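Local coordinates for PA1221 (Pseudomonas aeruginosa, PDB 4DG8), which belongs to the ANL superfamily of AMP-binding enzymes, carries a phosphopantetheine attachment site toward its C terminus and holds adenosine monophosphate in a pocket, at residues A[432-437]-A[477-482]; A[107-112]-A[139-144]. All coordinates share one frame; numbering follows the deposited sequence.

Followed from the N terminus, the chain leaves strand 103-106 and enters contact 2, which closes a 26-residue excursion through helix 113-123 and strand 125-130 before edge strand 143-145. Nearly 290 residues later, past the pocket that holds adenosine monophosphate, contact 1 closes a loop of 39 residues, mostly strands 444-454 and 457-466, between helices 431-439 and 473-478. The two loops follow in series, neither nested nor crossed. Contact 2 belongs to the large N-terminal part of the ANL fold and contact 1 to the small C-terminal part. Yet they meet: Thr481 N probably hydrogen-bonds Gln111 OE1 (2.8 Å), and Pro112 packs against the backbone of 477-482.

Contact 1: A[432-437]-A[477-482]; sequences PALEQR and RQLPTW
This is a small contact of mixed character, one leucine pair plus an arginine end against a methyl, between a helix and the loop that follows helix 473-478, within the small C-terminal domain of the ANL fold: Leu434 and Arg437 of helix 431-439 receive Leu479. Three residues apart, Leu434 and Arg437 stand on the same face of their helix, whose regular i to i+4 bonding includes Arg437 N to Ala433 O at 2.9 Å. Their CA atoms remain far from the other backbone (Leu434 CA to Leu479 CA 10.0 Å), which leaves long side chains to bridge the separation. Leucine suits the inner position. Leu434 sends CG out anti to its backbone nitrogen (chi1 -178°), and its CD1 comes to 4.2 Å from Leu479 CD2, the two chains running at a slant to one another. Leu434 also touches Leu429 and Leu449, on strands 427-430 and 444-454. Arginine suits the outer position, being partly exposed where Leu434 and Leu479 are buried, and long enough to carry its guanidinium across to the Leu479 methyl. The Arg437 chain is extended from CG to NE; it and Leu479 point in opposite directions and meet only at their ends. The backbone oxygen of Leu479 accepts a hydrogen bond from Arg484 NE, and Trp482 stacks on Tyr427. The tightest approach joins unlike groups: Leu479 CD2 meets the guanidinium obliquely, 3.2 Å from Arg437 NH1 and 3.9 Å from Arg437 CZ.

Contact 2: A[107-112]-A[139-144]; sequences IDLKQP and NGLPCV
Leu109 reaches across to Leu141 and Cys143 from the loop after strand 103-106, within the beta-alpha-beta crossover that runs through helix 113-123 to strand 125-130 in the large N-terminal domain; the partners lead into edge strand 143-145, next to 125-130. The CB of Leu109 itself touches neither residue. With CG anti to the carbonyl carbon (chi1 -74°), the chain then turns toward the second segment. Leu109 CG is the branch point, still 4.5 Å from Cys143 SG, and the fork divides the work: Leu109 CD1 lies 3.6 Å from Cys143 SG, while Leu109 CD2 lies 3.8 Å from Leu141 CD1 and also brushes the sulfur at 4.1 Å. Leu109 and Leu141 run past each other in opposite directions, so that branch meets branch. Tyr83 touches Leu109 as well, and Ile128 packs on Cys143.

The backbone presenting Leu109 is a type I turn from Asp108 to Gln111, closed by Gln111 N to Asp108 O at 2.9 Å. Aspartate suits its first position because the carboxylate folds back as an Asx turn: Asp108 OD1 accepts from Lys110 N at 2.9 Å, met from above the carboxylate plane. On the other segment, Asn139 and Gly140 both have positive phi, a bend that glycine accommodates readily. A water lies 2.8 Å from Leu109 O and 3.0 Å from Asn139 OD1 and can donate to either. Since the direct touching is between methyl groups and a thiol sulfur, the contact depends on dispersion and shape, with a possible polar link through water.

Contact 1: A[432-437]-A[477-482]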
# COMPACT_ATOMS: atom_id res chain seq x y z
N PRO A 432 8.71 14.31 12.29
CA PRO A 432 8.82 15.46 13.18
C PRO A 432 7.57 15.64 14.04
O PRO A 432 7.69 16.13 15.17
CB PRO A 432 8.99 16.64 12.21
CG PRO A 432 9.53 16.03 10.98
CD PRO A 432 8.84 14.70 10.88
N ALA A 433 6.40 15.24 13.53
CA ALA A 433 5.17 15.33 14.32
C ALA A 433 5.20 14.37 15.51
O ALA A 433 4.90 14.77 16.64
CB ALA A 433 3.93 15.08 13.46
N LEU A 434 5.58 13.12 15.25
CA LEU A 434 5.68 12.10 16.29
C LEU A 434 6.74 12.48 17.33
O LEU A 434 6.57 12.28 18.55
CB LEU A 434 5.97 10.73 15.65
CG LEU A 434 6.05 9.53 16.61
CD1 LEU A 434 4.75 9.43 17.40
CD2 LEU A 434 6.37 8.22 15.86
N GLU A 435 7.83 13.04 16.83
CA GLU A 435 8.92 13.53 17.66
C GLU A 435 8.41 14.63 18.59
O GLU A 435 8.64 14.61 19.82
CB GLU A 435 10.00 14.09 16.74
CG GLU A 435 11.37 14.24 17.34
CD GLU A 435 12.41 14.52 16.28
OE1 GLU A 435 13.45 13.83 16.27
OE2 GLU A 435 12.18 15.42 15.44
N GLN A 436 7.72 15.61 18.00
CA GLN A 436 7.16 16.72 18.76
C GLN A 436 6.18 16.18 19.80
O GLN A 436 6.08 16.71 20.91
CB GLN A 436 6.47 17.72 17.82
CG GLN A 436 5.79 18.89 18.52
CD GLN A 436 6.74 19.71 19.39
OE1 GLN A 436 6.44 20.00 20.55
NE2 GLN A 436 7.89 20.08 18.84
N ARG A 437 5.50 15.10 19.44
CA ARG A 437 4.59 14.42 20.35
C ARG A 437 5.30 13.80 21.57
O ARG A 437 4.81 13.88 22.70
CB ARG A 437 3.76 13.38 19.59
CG ARG A 437 2.75 12.68 20.46
CD ARG A 437 1.78 11.83 19.64
NE ARG A 437 0.75 11.30 20.53
CZ ARG A 437 -0.03 10.25 20.28
NH1 ARG A 437 0.08 9.59 19.13
NH2 ARG A 437 -0.92 9.87 21.19
N ARG A 477 2.18 2.81 24.91
CA ARG A 477 0.94 2.05 25.07
C ARG A 477 -0.19 2.52 24.14
O ARG A 477 -1.05 1.72 23.76
CB ARG A 477 0.47 2.10 26.52
CG ARG A 477 1.28 1.24 27.46
CD ARG A 477 0.56 1.09 28.79
NE ARG A 477 0.56 2.33 29.56
CZ ARG A 477 1.48 2.64 30.48
NH1 ARG A 477 2.47 1.80 30.73
NH2 ARG A 477 1.40 3.79 31.14
N GLN A 478 -0.22 3.81 23.81
CA GLN A 478 -1.29 4.36 22.97
C GLN A 478 -1.00 4.34 21.47
O GLN A 478 -1.90 4.54 20.66
CB GLN A 478 -1.59 5.79 23.39
CG GLN A 478 -2.30 5.91 24.73
CD GLN A 478 -2.69 7.33 25.03
OE1 GLN A 478 -1.94 8.07 25.67
NE2 GLN A 478 -3.86 7.74 24.55
N LEU A 479 0.26 4.09 21.11
CA LEU A 479 0.66 4.11 19.70
C LEU A 479 0.40 2.76 19.03
O LEU A 479 0.43 1.71 19.69
CB LEU A 479 2.13 4.51 19.55
CG LEU A 479 2.58 5.88 20.08
CD1 LEU A 479 4.10 6.00 20.04
CD2 LEU A 479 1.91 7.03 19.32
N PRO A 480 0.15 2.77 17.72
CA PRO A 480 0.11 1.48 17.04
C PRO A 480 1.50 0.85 17.07
O PRO A 480 2.50 1.57 17.16
CB PRO A 480 -0.29 1.86 15.61
CG PRO A 480 0.12 3.28 15.45
CD PRO A 480 -0.04 3.91 16.81
N THR A 481 1.56 -0.48 17.03
CA THR A 481 2.83 -1.18 17.15
C THR A 481 3.89 -0.60 16.22
O THR A 481 5.04 -0.36 16.63
CB THR A 481 2.70 -2.70 16.87
OG1 THR A 481 2.10 -2.91 15.58
CG2 THR A 481 1.85 -3.39 17.95
N TRP A 482 3.50 -0.34 14.97
CA TRP A 482 4.46 0.06 13.94
C TRP A 482 5.08 1.45 14.18
O TRP A 482 6.08 1.79 13.56
CB TRP A 482 3.83 -0.03 12.55
CG TRP A 482 2.83 1.06 12.27
CD1 TRP A 482 1.48 1.02 12.50
CD2 TRP A 482 3.11 2.34 11.70
NE1 TRP A 482 0.91 2.21 12.11
CE2 TRP A 482 1.88 3.04 11.61
CE3 TRP A 482 4.28 2.97 11.24
CZ2 TRP A 482 1.79 4.33 11.09
CZ3 TRP A 482 4.18 4.26 10.72
CH2 TRP A 482 2.95 4.92 10.65

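Contact 2: A[107-112]-A[139-144]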
# COMPACT_ATOMS: atom_id res chain seq x y z
N ILE A 107 -8.44 -3.82 9.48
CA ILE A 107 -8.38 -3.55 10.91
C ILE A 107 -7.53 -4.62 11.57
O ILE A 107 -7.84 -5.81 11.48
CB ILE A 107 -9.79 -3.53 11.56
CG1 ILE A 107 -10.64 -2.39 11.01
CG2 ILE A 107 -9.67 -3.40 13.09
CD1 ILE A 107 -10.15 -1.00 11.40
N ASP A 108 -6.45 -4.21 12.22
CA ASP A 108 -5.60 -5.16 12.91
C ASP A 108 -6.03 -5.22 14.37
O ASP A 108 -5.71 -4.33 15.16
CB ASP A 108 -4.13 -4.72 12.78
CG ASP A 108 -3.17 -5.69 13.43
OD1 ASP A 108 -3.63 -6.57 14.19
OD2 ASP A 108 -1.96 -5.56 13.18
N LEU A 109 -6.70 -6.31 14.73
CA LEU A 109 -7.29 -6.46 16.06
C LEU A 109 -6.23 -6.64 17.15
O LEU A 109 -6.54 -6.60 18.34
CB LEU A 109 -8.34 -7.59 16.07
CG LEU A 109 -9.67 -7.22 15.37
CD1 LEU A 109 -10.63 -8.38 15.27
CD2 LEU A 109 -10.35 -6.05 16.07
N LYS A 110 -4.97 -6.80 16.75
CA LYS A 110 -3.88 -6.87 17.71
C LYS A 110 -3.31 -5.49 18.04
O LYS A 110 -2.43 -5.38 18.89
CB LYS A 110 -2.78 -7.81 17.22
CG LYS A 110 -3.20 -9.26 17.09
N GLN A 111 -3.81 -4.44 17.39
CA GLN A 111 -3.48 -3.07 17.78
C GLN A 111 -4.32 -2.70 19.00
O GLN A 111 -5.30 -3.39 19.28
CB GLN A 111 -3.77 -2.09 16.63
CG GLN A 111 -2.90 -2.31 15.40
CD GLN A 111 -1.41 -2.24 15.73
OE1 GLN A 111 -0.98 -1.48 16.59
NE2 GLN A 111 -0.62 -3.04 15.03
N PRO A 112 -3.94 -1.63 19.73
CA PRO A 112 -4.73 -1.20 20.88
C PRO A 112 -6.17 -0.86 20.49
O PRO A 112 -6.39 -0.14 19.52
CB PRO A 112 -4.02 0.07 21.35
CG PRO A 112 -2.59 -0.14 20.92
CD PRO A 112 -2.69 -0.86 19.59
N ASN A 139 -12.77 -6.46 21.97
CA ASN A 139 -12.79 -5.29 22.86
C ASN A 139 -13.90 -4.27 22.55
O ASN A 139 -13.66 -3.06 22.52
CB ASN A 139 -11.44 -4.58 22.83
CG ASN A 139 -10.30 -5.46 23.30
OD1 ASN A 139 -9.39 -5.80 22.53
ND2 ASN A 139 -10.33 -5.82 24.57
N GLY A 140 -15.11 -4.74 22.30
CA GLY A 140 -16.24 -3.86 22.12
C GLY A 140 -16.39 -3.34 20.71
O GLY A 140 -17.39 -2.71 20.40
N LEU A 141 -15.39 -3.57 19.86
CA LEU A 141 -15.51 -3.20 18.45
C LEU A 141 -16.52 -4.13 17.79
O LEU A 141 -16.71 -5.26 18.23
CB LEU A 141 -14.16 -3.30 17.74
CG LEU A 141 -13.04 -2.39 18.24
CD1 LEU A 141 -11.68 -2.89 17.78
CD2 LEU A 141 -13.25 -0.93 17.82
N PRO A 142 -17.20 -3.64 16.73
CA PRO A 142 -18.30 -4.41 16.13
C PRO A 142 -17.81 -5.51 15.18
O PRO A 142 -17.75 -5.30 13.98
CB PRO A 142 -19.12 -3.35 15.38
CG PRO A 142 -18.13 -2.26 15.06
CD PRO A 142 -17.04 -2.30 16.13
N CYS A 143 -17.44 -6.67 15.75
CA CYS A 143 -16.87 -7.79 14.99
C CYS A 143 -17.84 -8.94 14.88
O CYS A 143 -18.59 -9.21 15.80
CB CYS A 143 -15.64 -8.34 15.70
SG CYS A 143 -14.12 -7.46 15.44
N VAL A 144 -17.79 -9.64 13.75
CA VAL A 144 -18.51 -10.89 13.59
C VAL A 144 -17.58 -11.96 13.05
O VAL A 144 -16.72 -11.68 12.21
CB VAL A 144 -19.73 -10.74 12.66
CG1 VAL A 144 -20.70 -9.74 13.24
CG2 VAL A 144 -19.31 -10.32 11.25
O HOH W 1 -8.99 -5.92 19.55